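Local coordinates for putative iron-regulated protein A (Parabacteroides distasonis ATCC 8503, PDB 4ECG), which binds calcium ions and probably acts as an imelysin-like metalloendopeptidase of the peptidase M75 family, at residues Met239-Ile251 against Tyr288-Phe300. Residues are numbered along the deposited sequence; the frame is centred on the assembly and turned at random.
With CA (calcium ion), chain H.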
HETATM    1  N   MSE A 239       0.850   0.878  11.076  1.00 44.39           N
HETATM    2  CA  MSE A 239       1.816  -0.203  10.869  1.00 47.04           C
HETATM    3  C   MSE A 239       1.207  -1.600  11.125  1.00 47.15           C
HETATM    4  O   MSE A 239       1.327  -2.470  10.273  1.00 46.22           O
HETATM    5  CB  MSE A 239       3.089   0.032  11.684  1.00 45.91           C
HETATM    6  CG  MSE A 239       3.886   1.253  11.169  1.00 44.53           C
HETATM    7 SE   MSE A 239       4.932   2.097  12.573  0.75 42.70          SE
HETATM    8  CE  MSE A 239       6.464   0.958  12.356  1.00 41.25           C
ATOM      9  N   ALA A 240       0.494  -1.778  12.241  1.00 49.79           N
ATOM     10  CA  ALA A 240      -0.091  -3.089  12.549  1.00 46.04           C
ATOM     11  C   ALA A 240      -1.234  -3.429  11.607  1.00 46.13           C
ATOM     12  O   ALA A 240      -1.517  -4.582  11.357  1.00 47.11           O
ATOM     13  CB  ALA A 240      -0.520  -3.184  14.006  1.00 39.89           C
ATOM     14  N   GLY A 241      -1.867  -2.427  11.028  1.00 48.75           N
ATOM     15  CA  GLY A 241      -2.949  -2.690  10.067  1.00 46.46           C
ATOM     16  C   GLY A 241      -2.413  -3.421   8.870  1.00 43.51           C
ATOM     17  O   GLY A 241      -3.006  -4.436   8.419  1.00 40.26           O
ATOM     18  N   ILE A 242      -1.302  -2.898   8.332  1.00 44.41           N
ATOM     19  CA  ILE A 242      -0.747  -3.457   7.084  1.00 44.23           C
ATOM     20  C   ILE A 242      -0.059  -4.820   7.288  1.00 45.80           C
ATOM     21  O   ILE A 242      -0.284  -5.736   6.458  1.00 47.60           O
ATOM     22  CB  ILE A 242       0.139  -2.465   6.319  1.00 44.94           C
ATOM     23  CG1 ILE A 242       0.402  -2.997   4.899  1.00 47.39           C
ATOM     24  CG2 ILE A 242       1.454  -2.215   7.036  1.00 46.45           C
ATOM     25  CD1 ILE A 242      -0.834  -3.207   4.025  1.00 41.13           C
ATOM     26  N   SER A 243       0.687  -5.009   8.402  1.00 43.06           N
ATOM     27  CA  SER A 243       1.189  -6.360   8.719  1.00 44.87           C
ATOM     28  C   SER A 243       0.065  -7.379   8.770  1.00 46.99           C
ATOM     29  O   SER A 243       0.163  -8.486   8.225  1.00 49.36           O
ATOM     30  CB  SER A 243       1.984  -6.392  10.021  1.00 46.47           C
ATOM     31  OG  SER A 243       1.219  -6.029  11.143  1.00 50.54           O
ATOM     32  N   ASN A 244      -1.019  -7.011   9.442  1.00 48.08           N
ATOM     33  CA  ASN A 244      -2.123  -7.928   9.592  1.00 43.55           C
ATOM     34  C   ASN A 244      -2.853  -8.179   8.283  1.00 44.90           C
ATOM     35  O   ASN A 244      -3.332  -9.287   8.040  1.00 49.92           O
ATOM     36  CB  ASN A 244      -3.055  -7.380  10.633  1.00 44.88           C
ATOM     37  CG  ASN A 244      -4.222  -8.264  10.871  1.00 45.81           C
ATOM     38  OD1 ASN A 244      -4.060  -9.367  11.337  1.00 47.56           O
ATOM     39  ND2 ASN A 244      -5.411  -7.801  10.502  1.00 47.27           N
ATOM     40  N   GLU A 245      -2.973  -7.148   7.454  1.00 44.69           N
ATOM     41  CA  GLU A 245      -3.675  -7.245   6.166  1.00 44.44           C
ATOM     42  C   GLU A 245      -2.892  -8.084   5.155  1.00 44.01           C
ATOM     43  O   GLU A 245      -3.473  -8.913   4.435  1.00 46.76           O
ATOM     44  CB  GLU A 245      -3.942  -5.827   5.633  1.00 49.44           C
ATOM     45  CG  GLU A 245      -4.419  -5.673   4.178  1.00 52.40           C
ATOM     46  CD  GLU A 245      -5.924  -5.856   3.949  1.00 62.86           C
ATOM     47  OE1 GLU A 245      -6.636  -6.241   4.929  1.00 57.92           O
ATOM     48  OE2 GLU A 245      -6.384  -5.597   2.771  1.00 72.04           O
ATOM     49  N   VAL A 246      -1.589  -7.847   5.051  1.00 43.97           N
ATOM     50  CA  VAL A 246      -0.736  -8.692   4.160  1.00 44.94           C
ATOM     51  C   VAL A 246      -0.884 -10.188   4.525  1.00 45.84           C
ATOM     52  O   VAL A 246      -1.128 -11.026   3.676  1.00 49.72           O
ATOM     53  CB  VAL A 246       0.745  -8.271   4.177  1.00 42.17           C
ATOM     54  CG1 VAL A 246       1.587  -9.251   3.391  1.00 40.49           C
ATOM     55  CG2 VAL A 246       0.915  -6.868   3.628  1.00 43.51           C
ATOM     56  N   GLY A 247      -0.768 -10.508   5.800  1.00 47.83           N
ATOM     57  CA  GLY A 247      -0.806 -11.910   6.246  1.00 49.68           C
ATOM     58  C   GLY A 247      -2.183 -12.534   6.206  1.00 49.26           C
ATOM     59  O   GLY A 247      -2.370 -13.541   5.563  1.00 50.22           O
ATOM     60  N   SER A 248      -3.154 -11.914   6.849  1.00 45.64           N
ATOM     61  CA  SER A 248      -4.535 -12.465   6.881  1.00 52.10           C
ATOM     62  C   SER A 248      -5.374 -12.285   5.655  1.00 49.64           C
ATOM     63  O   SER A 248      -6.201 -13.098   5.436  1.00 65.87           O
ATOM     64  CB  SER A 248      -5.399 -11.837   7.987  1.00 50.88           C
ATOM     65  OG  SER A 248      -4.697 -11.875   9.167  1.00 54.75           O
ATOM     66  N   ALA A 249      -5.233 -11.196   4.917  1.00 50.58           N
ATOM     67  CA  ALA A 249      -6.080 -10.936   3.745  1.00 48.77           C
ATOM     68  C   ALA A 249      -5.379 -11.205   2.427  1.00 46.87           C
ATOM     69  O   ALA A 249      -5.865 -11.999   1.644  1.00 45.80           O
ATOM     70  CB  ALA A 249      -6.611  -9.495   3.755  1.00 42.82           C
ATOM     71  N   LYS A 250      -4.276 -10.509   2.144  1.00 46.62           N
ATOM     72  CA  LYS A 250      -3.748 -10.501   0.781  1.00 43.86           C
ATOM     73  C   LYS A 250      -3.156 -11.876   0.408  1.00 46.09           C
ATOM     74  O   LYS A 250      -3.285 -12.315  -0.748  1.00 45.74           O
ATOM     75  CB  LYS A 250      -2.686  -9.415   0.590  1.00 45.49           C
ATOM     76  CG  LYS A 250      -3.102  -8.002   0.931  1.00 47.84           C
ATOM     77  CD  LYS A 250      -2.073  -6.986   0.465  1.00 47.68           C
ATOM     78  CE  LYS A 250      -2.549  -5.544   0.699  1.00 51.13           C
ATOM     79  NZ  LYS A 250      -1.567  -4.612   0.039  1.00 52.51           N
ATOM     80  N   ILE A 251      -2.509 -12.528   1.378  1.00 44.00           N
ATOM     81  CA  ILE A 251      -1.908 -13.823   1.166  1.00 45.67           C
ATOM     82  C   ILE A 251      -2.927 -14.923   1.503  1.00 47.71           C
ATOM     83  O   ILE A 251      -3.187 -15.809   0.668  1.00 52.22           O
ATOM     84  CB  ILE A 251      -0.573 -14.011   1.936  1.00 48.29           C
ATOM     85  CG1 ILE A 251       0.541 -13.132   1.338  1.00 48.17           C
ATOM     86  CG2 ILE A 251      -0.107 -15.464   1.841  1.00 44.19           C
ATOM     87  CD1 ILE A 251       1.762 -12.913   2.229  1.00 48.37           C
ATOM     88  N   TYR A 288       3.449  -7.024  -1.831  1.00 41.84           N
ATOM     89  CA  TYR A 288       3.403  -7.446  -0.440  1.00 42.27           C
ATOM     90  C   TYR A 288       4.693  -7.114   0.297  1.00 44.17           C
ATOM     91  O   TYR A 288       4.655  -6.619   1.420  1.00 47.90           O
ATOM     92  CB  TYR A 288       3.067  -8.918  -0.275  1.00 43.62           C
ATOM     93  CG  TYR A 288       1.883  -9.471  -1.074  1.00 41.15           C
ATOM     94  CD1 TYR A 288       0.792  -8.704  -1.396  1.00 39.75           C
ATOM     95  CD2 TYR A 288       1.881 -10.786  -1.471  1.00 43.96           C
ATOM     96  CE1 TYR A 288      -0.281  -9.223  -2.119  1.00 40.49           C
ATOM     97  CE2 TYR A 288       0.813 -11.321  -2.178  1.00 48.61           C
ATOM     98  CZ  TYR A 288      -0.250 -10.522  -2.524  1.00 45.72           C
ATOM     99  OH  TYR A 288      -1.247 -11.063  -3.286  1.00 45.21           O
ATOM    100  N   LYS A 289       5.829  -7.394  -0.337  1.00 49.91           N
ATOM    101  CA  LYS A 289       7.126  -6.963   0.138  1.00 49.66           C
ATOM    102  C   LYS A 289       7.143  -5.456   0.362  1.00 48.33           C
ATOM    103  O   LYS A 289       7.669  -4.981   1.395  1.00 43.47           O
ATOM    104  CB  LYS A 289       8.260  -7.370  -0.862  1.00 54.97           C
ATOM    105  CG  LYS A 289       9.648  -6.829  -0.538  1.00 58.17           C
ATOM    106  CD  LYS A 289      10.511  -6.629  -1.785  1.00 66.32           C
ATOM    107  CE  LYS A 289      10.253  -5.279  -2.433  1.00 69.69           C
ATOM    108  NZ  LYS A 289      10.924  -5.166  -3.745  1.00 74.55           N
ATOM    109  N   ASN A 290       6.604  -4.690  -0.598  1.00 44.44           N
ATOM    110  CA  ASN A 290       6.678  -3.226  -0.434  1.00 43.43           C
ATOM    111  C   ASN A 290       5.816  -2.748   0.751  1.00 43.55           C
ATOM    112  O   ASN A 290       6.227  -1.840   1.474  1.00 43.47           O
ATOM    113  CB  ASN A 290       6.366  -2.489  -1.727  1.00 39.96           C
ATOM    114  CG  ASN A 290       7.553  -2.477  -2.687  1.00 43.66           C
ATOM    115  OD1 ASN A 290       8.706  -2.224  -2.273  1.00 42.73           O
ATOM    116  ND2 ASN A 290       7.268  -2.664  -3.992  1.00 41.16           N
ATOM    117  N   ASN A 291       4.659  -3.372   0.954  1.00 38.59           N
ATOM    118  CA  ASN A 291       3.882  -3.117   2.145  1.00 40.84           C
ATOM    119  C   ASN A 291       4.651  -3.333   3.475  1.00 44.62           C
ATOM    120  O   ASN A 291       4.438  -2.619   4.465  1.00 44.18           O
ATOM    121  CB  ASN A 291       2.687  -4.037   2.201  1.00 40.25           C
ATOM    122  CG  ASN A 291       1.677  -3.816   1.095  1.00 42.44           C
ATOM    123  OD1 ASN A 291       0.956  -4.758   0.737  1.00 40.71           O
ATOM    124  ND2 ASN A 291       1.598  -2.589   0.561  1.00 42.61           N
ATOM    125  N   ILE A 292       5.541  -4.314   3.520  1.00 45.32           N
ATOM    126  CA  ILE A 292       6.310  -4.512   4.747  1.00 44.40           C
ATOM    127  C   ILE A 292       7.486  -3.536   4.747  1.00 43.53           C
ATOM    128  O   ILE A 292       7.853  -3.059   5.781  1.00 46.61           O
ATOM    129  CB  ILE A 292       6.743  -5.964   4.896  1.00 42.84           C
ATOM    130  CG1 ILE A 292       5.515  -6.878   4.821  1.00 43.79           C
ATOM    131  CG2 ILE A 292       7.527  -6.149   6.181  1.00 45.01           C
ATOM    132  CD1 ILE A 292       4.388  -6.609   5.837  1.00 39.17           C
ATOM    133  N   VAL A 293       8.013  -3.154   3.587  1.00 46.25           N
ATOM    134  CA  VAL A 293       9.061  -2.100   3.532  1.00 44.67           C
ATOM    135  C   VAL A 293       8.473  -0.809   4.126  1.00 44.83           C
ATOM    136  O   VAL A 293       9.140  -0.088   4.818  1.00 47.84           O
ATOM    137  CB  VAL A 293       9.724  -1.918   2.118  1.00 44.00           C
ATOM    138  CG1 VAL A 293      10.717  -0.764   2.079  1.00 44.81           C
ATOM    139  CG2 VAL A 293      10.525  -3.126   1.747  1.00 42.69           C
ATOM    140  N   SER A 294       7.208  -0.541   3.897  1.00 42.06           N
ATOM    141  CA  SER A 294       6.556   0.602   4.509  1.00 44.39           C
ATOM    142  C   SER A 294       6.684   0.585   6.031  1.00 49.04           C
ATOM    143  O   SER A 294       6.958   1.635   6.630  1.00 50.26           O
ATOM    144  CB  SER A 294       5.064   0.639   4.126  1.00 43.13           C
ATOM    145  OG  SER A 294       4.476   1.856   4.494  1.00 43.89           O
ATOM    146  N   ILE A 295       6.511  -0.592   6.649  1.00 47.82           N
ATOM    147  CA  ILE A 295       6.673  -0.703   8.117  1.00 50.57           C
ATOM    148  C   ILE A 295       8.122  -0.385   8.543  1.00 49.41           C
ATOM    149  O   ILE A 295       8.385   0.302   9.535  1.00 54.40           O
ATOM    150  CB  ILE A 295       6.306  -2.120   8.633  1.00 48.95           C
ATOM    151  CG1 ILE A 295       4.835  -2.456   8.371  1.00 48.33           C
ATOM    152  CG2 ILE A 295       6.618  -2.237  10.099  1.00 48.05           C
ATOM    153  CD1 ILE A 295       4.448  -3.878   8.722  1.00 47.58           C
ATOM    154  N   LYS A 296       9.038  -0.930   7.766  1.00 47.91           N
ATOM    155  CA  LYS A 296      10.454  -0.890   8.015  1.00 47.79           C
ATOM    156  C   LYS A 296      10.949   0.528   7.963  1.00 49.68           C
ATOM    157  O   LYS A 296      11.664   0.969   8.844  1.00 54.37           O
ATOM    158  CB  LYS A 296      11.198  -1.767   6.999  1.00 43.44           C
ATOM    159  CG  LYS A 296      12.664  -1.982   7.322  1.00 46.31           C
ATOM    160  CD  LYS A 296      13.330  -2.973   6.371  1.00 45.11           C
ATOM    161  CE  LYS A 296      14.800  -3.149   6.664  1.00 48.44           C
ATOM    162  NZ  LYS A 296      15.479  -3.964   5.621  1.00 49.10           N
ATOM    163  N   ASN A 297      10.532   1.244   6.944  1.00 50.05           N
ATOM    164  CA  ASN A 297      10.839   2.667   6.794  1.00 49.64           C
ATOM    165  C   ASN A 297      10.334   3.442   7.956  1.00 47.33           C
ATOM    166  O   ASN A 297      11.035   4.318   8.459  1.00 52.59           O
ATOM    167  CB  ASN A 297      10.163   3.202   5.514  1.00 49.91           C
ATOM    168  CG  ASN A 297      10.827   2.697   4.230  1.00 51.01           C
ATOM    169  OD1 ASN A 297      11.923   2.046   4.238  1.00 48.88           O
ATOM    170  ND2 ASN A 297      10.170   3.000   3.102  1.00 49.08           N
ATOM    171  N   ALA A 298       9.081   3.148   8.343  1.00 47.54           N
ATOM    172  CA  ALA A 298       8.418   3.812   9.471  1.00 47.62           C
ATOM    173  C   ALA A 298       9.187   3.603  10.782  1.00 51.28           C
ATOM    174  O   ALA A 298       9.284   4.538  11.570  1.00 56.92           O
ATOM    175  CB  ALA A 298       6.976   3.299   9.671  1.00 45.12           C
ATOM    176  N   TYR A 299       9.672   2.378  11.020  1.00 46.36           N
ATOM    177  CA  TYR A 299      10.224   1.988  12.303  1.00 46.69           C
ATOM    178  C   TYR A 299      11.628   2.577  12.442  1.00 51.89           C
ATOM    179  O   TYR A 299      12.042   2.943  13.539  1.00 53.18           O
ATOM    180  CB  TYR A 299      10.292   0.442  12.402  1.00 45.80           C
ATOM    181  CG  TYR A 299      10.715  -0.130  13.739  1.00 49.34           C
ATOM    182  CD1 TYR A 299       9.899  -0.032  14.832  1.00 50.00           C
ATOM    183  CD2 TYR A 299      11.954  -0.777  13.910  1.00 54.60           C
ATOM    184  CE1 TYR A 299      10.304  -0.511  16.056  1.00 50.92           C
ATOM    185  CE2 TYR A 299      12.352  -1.280  15.140  1.00 52.32           C
ATOM    186  CZ  TYR A 299      11.505  -1.149  16.205  1.00 53.03           C
ATOM    187  OH  TYR A 299      11.839  -1.631  17.464  1.00 55.37           O
ATOM    188  N   PHE A 300      12.379   2.590  11.335  1.00 50.97           N
ATOM    189  CA  PHE A 300      13.756   3.070  11.351  1.00 51.91           C
ATOM    190  C   PHE A 300      13.840   4.543  10.966  1.00 52.06           C
ATOM    191  O   PHE A 300      14.898   5.112  10.989  1.00 56.25           O
ATOM    192  CB  PHE A 300      14.669   2.201  10.437  1.00 50.01           C
ATOM    193  CG  PHE A 300      14.831   0.779  10.912  1.00 49.79           C
ATOM    194  CD1 PHE A 300      15.455   0.502  12.101  1.00 51.34           C
ATOM    195  CD2 PHE A 300      14.313  -0.278  10.203  1.00 51.49           C
ATOM    196  CE1 PHE A 300      15.587  -0.812  12.563  1.00 50.93           C
ATOM    197  CE2 PHE A 300      14.446  -1.584  10.634  1.00 49.64           C
ATOM    198  CZ  PHE A 300      15.079  -1.847  11.834  1.00 52.39           C
TER
HETATM  199 CA    CA H 506      -8.688 -13.485   6.252  1.00 76.42          CA
HETATM  200  O   HOH W   1      -3.889 -10.452  -2.958  1.00 44.53           O
HETATM  201  O   HOH W   2      -8.663 -13.185   8.686  1.00 58.72           O
HETATM  202  O   HOH W   3      -9.282 -10.803   6.436  1.00 47.36           O
HETATM  203  O   HOH W   4     -11.124 -13.183   5.865  1.00 68.99           O
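Met239 and Ile295 meet near one end of an antiparallel helix pair in the mainly helical imelysin-like fold, Lys250 and Tyr288 near the other; the two segment axes run at 158° and approach to 9.4 Å. Apolar packing makes up most of the buried interface. The selenomethionine at 239 bends at chi3 (87°), which turns CE onto the neighbouring helix: CE lies 3.6 Å from Ala298 CB, close to Ile295 CG2 and at the edge of the Tyr299 ring. One turn on, Ile242 splits its branches, CG2 packing 3.6 Å from Ile295 CG1 while CG1 and CD1 run across the Asn291 side chain at about a right angle. Ile295 CD1 reaches Ser243 CB, and Val246 presses CG2 against Asn291 CB and CG1 against Tyr288 CB. Beyond the pair, helix 324-343 packs on Ile292 and helix 355-377 on Ile251.

The Tyr288 ring, obliquely placed, takes Lys250 CB at 3.6 Å from CE1 and Ile251 CG1 at 3.9 Å from CD2. A water links Tyr288 OH to Lys250 O. Where the backbone widens into a pi-type turn, Glu245 O accepts from both Ala249 N and Lys250 N. On the outer side of this helix, Ser248 O and Asp253 bind a calcium ion.

Polar contact is concentrated at Asn291, whose amide is held at both ends: ND2 donates to Glu89 O, and OD1 accepts from Lys250 NZ. The extended Lys250 chain passes Tyr288 CD1 and brings NZ to 2.6 Å from Asn291 OD1, tilted 30° out of the carbonyl plane.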